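Local structure of amidohydrolase (Pseudomonas aeruginosa, 2I5G) at residues E230-V235 with E295-R300. The protein is probably a metal-dependent dipeptidase of the membrane dipeptidase (M19) family, built on a TIM-barrel fold. The protein carries 2 engineered substitutions. Sequence-based numbering, arbitrary orientation.
Sequences EAIEYV and ETLLKR. Engineered in segment 295-300: Lys299 (natural residue Glu).
Glu233 reaches Arg300 with its CG anti to its own carbonyl carbon (chi1 -58°) and the chain extended beyond that point. Arg300 meets it with a chain bent at chi2 (146°), which carries the guanidinium over to helix 225-239. The contact lies on the outer, helical layer of the TIM-barrel fold of the M19 family. Helix 225-239 connects the parallel strands 207-210 and 244-246 in a beta-alpha-beta unit. The other partner is segment 295-300, which lies on helix 291-299 and reaches Arg300.

Glu233 OE1 and Arg300 NH1 are paired as a salt bridge, but they are modelled too close together, so the details of this pairing are doubtful. The carboxylate and guanidinium planes are turned 53° apart, which is far from a flat, two-pronged pairing. Carboxylate atom OE2 lies beside the aliphatic part of the arginine, 3.8 Å from CG of Arg300. Backbone N of Glu230 sits over one guanidinium face, toward its rim. The Glu230 carboxylate stays further off, with its OE2 5.3 Å from NH2 of Arg300, and may add a longer-range attraction. Asp226, about two turns before Glu233 on helix 225-239, takes NE of Arg300 in a second salt bridge. Arg300 thus faces two acids of helix 225-239, Asp226 and Glu233, of which the bridge to Asp226 does not depend on the doubtful distance.

A small apolar contact accompanies the charged pair. CD2 of Leu297 lies 4.3 Å from CG2 of Ile232. Ile232 also packs on Val210, Ile244 and Ile246 of the strands, and Leu297 touches Ala229 and Met302.

A water completes the link, donating to OE2 of Glu233 at 3.2 Å and to the backbone O of Arg300 at 2.6 Å.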
ATOM      1  N   GLU A 230      28.903  -8.415 -22.491  1.00 17.17           N
ATOM      2  CA  GLU A 230      29.848  -8.186 -21.404  1.00 17.78           C
ATOM      3  C   GLU A 230      29.139  -8.284 -20.059  1.00 17.17           C
ATOM      4  O   GLU A 230      29.609  -8.954 -19.136  1.00 16.81           O
ATOM      5  CB  GLU A 230      30.486  -6.803 -21.546  1.00 38.19           C
ATOM      6  CG  GLU A 230      31.322  -6.368 -20.351  1.00 40.61           C
ATOM      7  CD  GLU A 230      31.938  -4.985 -20.530  1.00 45.36           C
ATOM      8  OE1 GLU A 230      32.529  -4.462 -19.556  1.00 44.20           O
ATOM      9  OE2 GLU A 230      31.837  -4.419 -21.641  1.00 48.98           O
ATOM     10  N   ALA A 231      27.999  -7.610 -19.951  1.00 18.19           N
ATOM     11  CA  ALA A 231      27.239  -7.628 -18.713  1.00 16.78           C
ATOM     12  C   ALA A 231      26.671  -9.022 -18.462  1.00 16.57           C
ATOM     13  O   ALA A 231      26.614  -9.478 -17.323  1.00 17.72           O
ATOM     14  CB  ALA A 231      26.115  -6.590 -18.767  1.00  3.29           C
ATOM     15  N   ILE A 232      26.264  -9.703 -19.527  1.00 12.20           N
ATOM     16  CA  ILE A 232      25.709 -11.043 -19.397  1.00 12.50           C
ATOM     17  C   ILE A 232      26.768 -12.029 -18.929  1.00 13.45           C
ATOM     18  O   ILE A 232      26.459 -13.010 -18.245  1.00 15.74           O
ATOM     19  CB  ILE A 232      25.093 -11.524 -20.734  1.00  5.68           C
ATOM     20  CG1 ILE A 232      23.821 -10.720 -21.020  1.00  4.05           C
ATOM     21  CG2 ILE A 232      24.774 -13.017 -20.675  1.00  5.28           C
ATOM     22  CD1 ILE A 232      23.152 -11.076 -22.291  1.00  5.84           C
ATOM     23  N   GLU A 233      28.018 -11.768 -19.286  1.00 18.13           N
ATOM     24  CA  GLU A 233      29.106 -12.644 -18.881  1.00 17.71           C
ATOM     25  C   GLU A 233      29.524 -12.326 -17.443  1.00 18.19           C
ATOM     26  O   GLU A 233      29.903 -13.224 -16.690  1.00 18.03           O
ATOM     27  CB  GLU A 233      30.274 -12.489 -19.856  1.00 17.10           C
ATOM     28  CG  GLU A 233      29.863 -12.810 -21.291  1.00 22.61           C
ATOM     29  CD  GLU A 233      30.898 -12.407 -22.340  1.00 25.09           C
ATOM     30  OE1 GLU A 233      31.434 -11.280 -22.262  1.00 24.32           O
ATOM     31  OE2 GLU A 233      31.157 -13.216 -23.258  1.00 27.89           O
ATOM     32  N   TYR A 234      29.432 -11.053 -17.066  1.00 11.26           N
ATOM     33  CA  TYR A 234      29.782 -10.623 -15.716  1.00 10.24           C
ATOM     34  C   TYR A 234      28.839 -11.318 -14.746  1.00 11.29           C
ATOM     35  O   TYR A 234      29.267 -11.853 -13.727  1.00 12.35           O
ATOM     36  CB  TYR A 234      29.617  -9.103 -15.579  1.00  9.07           C
ATOM     37  CG  TYR A 234      29.924  -8.539 -14.204  1.00  8.47           C
ATOM     38  CD1 TYR A 234      31.211  -8.144 -13.854  1.00  9.15           C
ATOM     39  CD2 TYR A 234      28.919  -8.397 -13.250  1.00 10.15           C
ATOM     40  CE1 TYR A 234      31.495  -7.618 -12.582  1.00  6.34           C
ATOM     41  CE2 TYR A 234      29.188  -7.874 -11.979  1.00  8.50           C
ATOM     42  CZ  TYR A 234      30.478  -7.485 -11.650  1.00  8.83           C
ATOM     43  OH  TYR A 234      30.735  -6.953 -10.397  1.00  7.15           O
ATOM     44  N   VAL A 235      27.550 -11.313 -15.078  1.00 12.81           N
ATOM     45  CA  VAL A 235      26.534 -11.927 -14.228  1.00 13.52           C
ATOM     46  C   VAL A 235      26.685 -13.434 -14.175  1.00 14.26           C
ATOM     47  O   VAL A 235      26.559 -14.037 -13.112  1.00 14.66           O
ATOM     48  CB  VAL A 235      25.088 -11.584 -14.715  1.00  9.65           C
ATOM     49  CG1 VAL A 235      24.059 -12.400 -13.938  1.00  6.38           C
ATOM     50  CG2 VAL A 235      24.810 -10.102 -14.526  1.00  9.00           C
ATOM     51  N   GLU A 295      24.502 -14.886 -32.121  1.00 18.85           N
ATOM     52  CA  GLU A 295      25.727 -14.804 -32.899  1.00 18.52           C
ATOM     53  C   GLU A 295      26.846 -14.149 -32.091  1.00 18.35           C
ATOM     54  O   GLU A 295      27.982 -14.621 -32.102  1.00 18.79           O
ATOM     55  CB  GLU A 295      25.472 -14.012 -34.186  1.00 32.94           C
ATOM     56  CG  GLU A 295      26.734 -13.605 -34.939  1.00 37.84           C
ATOM     57  CD  GLU A 295      26.436 -12.925 -36.269  1.00 41.78           C
ATOM     58  OE1 GLU A 295      25.473 -12.128 -36.335  1.00 44.00           O
ATOM     59  OE2 GLU A 295      27.177 -13.179 -37.248  1.00 43.81           O
ATOM     60  N   THR A 296      26.524 -13.067 -31.387  1.00 10.66           N
ATOM     61  CA  THR A 296      27.522 -12.363 -30.588  1.00 10.26           C
ATOM     62  C   THR A 296      28.078 -13.238 -29.474  1.00  9.46           C
ATOM     63  O   THR A 296      29.255 -13.591 -29.487  1.00 10.82           O
ATOM     64  CB  THR A 296      26.947 -11.055 -29.990  1.00 20.50           C
ATOM     65  OG1 THR A 296      26.706 -10.113 -31.045  1.00 19.85           O
ATOM     66  CG2 THR A 296      27.927 -10.441 -28.998  1.00 20.38           C
ATOM     67  N   LEU A 297      27.240 -13.589 -28.508  1.00 21.10           N
ATOM     68  CA  LEU A 297      27.682 -14.442 -27.411  1.00 21.40           C
ATOM     69  C   LEU A 297      28.488 -15.617 -27.963  1.00 21.47           C
ATOM     70  O   LEU A 297      29.504 -16.034 -27.391  1.00 20.77           O
ATOM     71  CB  LEU A 297      26.471 -14.966 -26.637  1.00 12.67           C
ATOM     72  CG  LEU A 297      25.780 -13.964 -25.711  1.00 11.84           C
ATOM     73  CD1 LEU A 297      24.399 -14.477 -25.351  1.00 12.46           C
ATOM     74  CD2 LEU A 297      26.614 -13.760 -24.465  1.00  8.59           C
ATOM     75  N   LEU A 298      28.030 -16.129 -29.098  1.00 13.09           N
ATOM     76  CA  LEU A 298      28.662 -17.261 -29.760  1.00 13.78           C
ATOM     77  C   LEU A 298      30.076 -16.930 -30.239  1.00 14.68           C
ATOM     78  O   LEU A 298      31.034 -17.638 -29.921  1.00 14.69           O
ATOM     79  CB  LEU A 298      27.786 -17.690 -30.934  1.00 21.96           C
ATOM     80  CG  LEU A 298      27.929 -19.096 -31.504  1.00 24.23           C
ATOM     81  CD1 LEU A 298      27.808 -20.131 -30.397  1.00 24.74           C
ATOM     82  CD2 LEU A 298      26.837 -19.301 -32.547  1.00 24.93           C
ATOM     83  N   LYS A 299      30.205 -15.845 -30.995  1.00 23.05           N
ATOM     84  CA  LYS A 299      31.505 -15.443 -31.517  1.00 25.41           C
ATOM     85  C   LYS A 299      32.335 -14.804 -30.413  1.00 25.61           C
ATOM     86  O   LYS A 299      33.389 -14.225 -30.664  1.00 25.87           O
ATOM     87  CB  LYS A 299      31.331 -14.467 -32.687  1.00 30.73           C
ATOM     88  CG  LYS A 299      30.753 -13.107 -32.316  1.00 33.38           C
ATOM     89  CD  LYS A 299      31.848 -12.058 -32.126  1.00 34.69           C
ATOM     90  CE  LYS A 299      31.270 -10.696 -31.735  1.00 36.28           C
ATOM     91  NZ  LYS A 299      30.351 -10.110 -32.756  1.00 37.76           N
ATOM     92  N   ARG A 300      31.864 -14.938 -29.180  1.00 21.41           N
ATOM     93  CA  ARG A 300      32.551 -14.351 -28.049  1.00 20.66           C
ATOM     94  C   ARG A 300      33.235 -15.378 -27.150  1.00 20.48           C
ATOM     95  O   ARG A 300      33.808 -15.022 -26.124  1.00 20.26           O
ATOM     96  CB  ARG A 300      31.558 -13.517 -27.247  1.00 27.83           C
ATOM     97  CG  ARG A 300      32.118 -12.198 -26.798  1.00 28.07           C
ATOM     98  CD  ARG A 300      31.048 -11.134 -26.786  1.00 28.29           C
ATOM     99  NE  ARG A 300      31.616  -9.830 -26.467  1.00 28.04           N
ATOM    100  CZ  ARG A 300      32.135  -9.517 -25.287  1.00 25.69           C
ATOM    101  NH1 ARG A 300      32.147 -10.415 -24.316  1.00 25.80           N
ATOM    102  NH2 ARG A 300      32.655  -8.316 -25.088  1.00 21.74           N
TER
HETATM  103  O   HOH W   1      32.671 -15.908 -23.934  1.00 34.94           O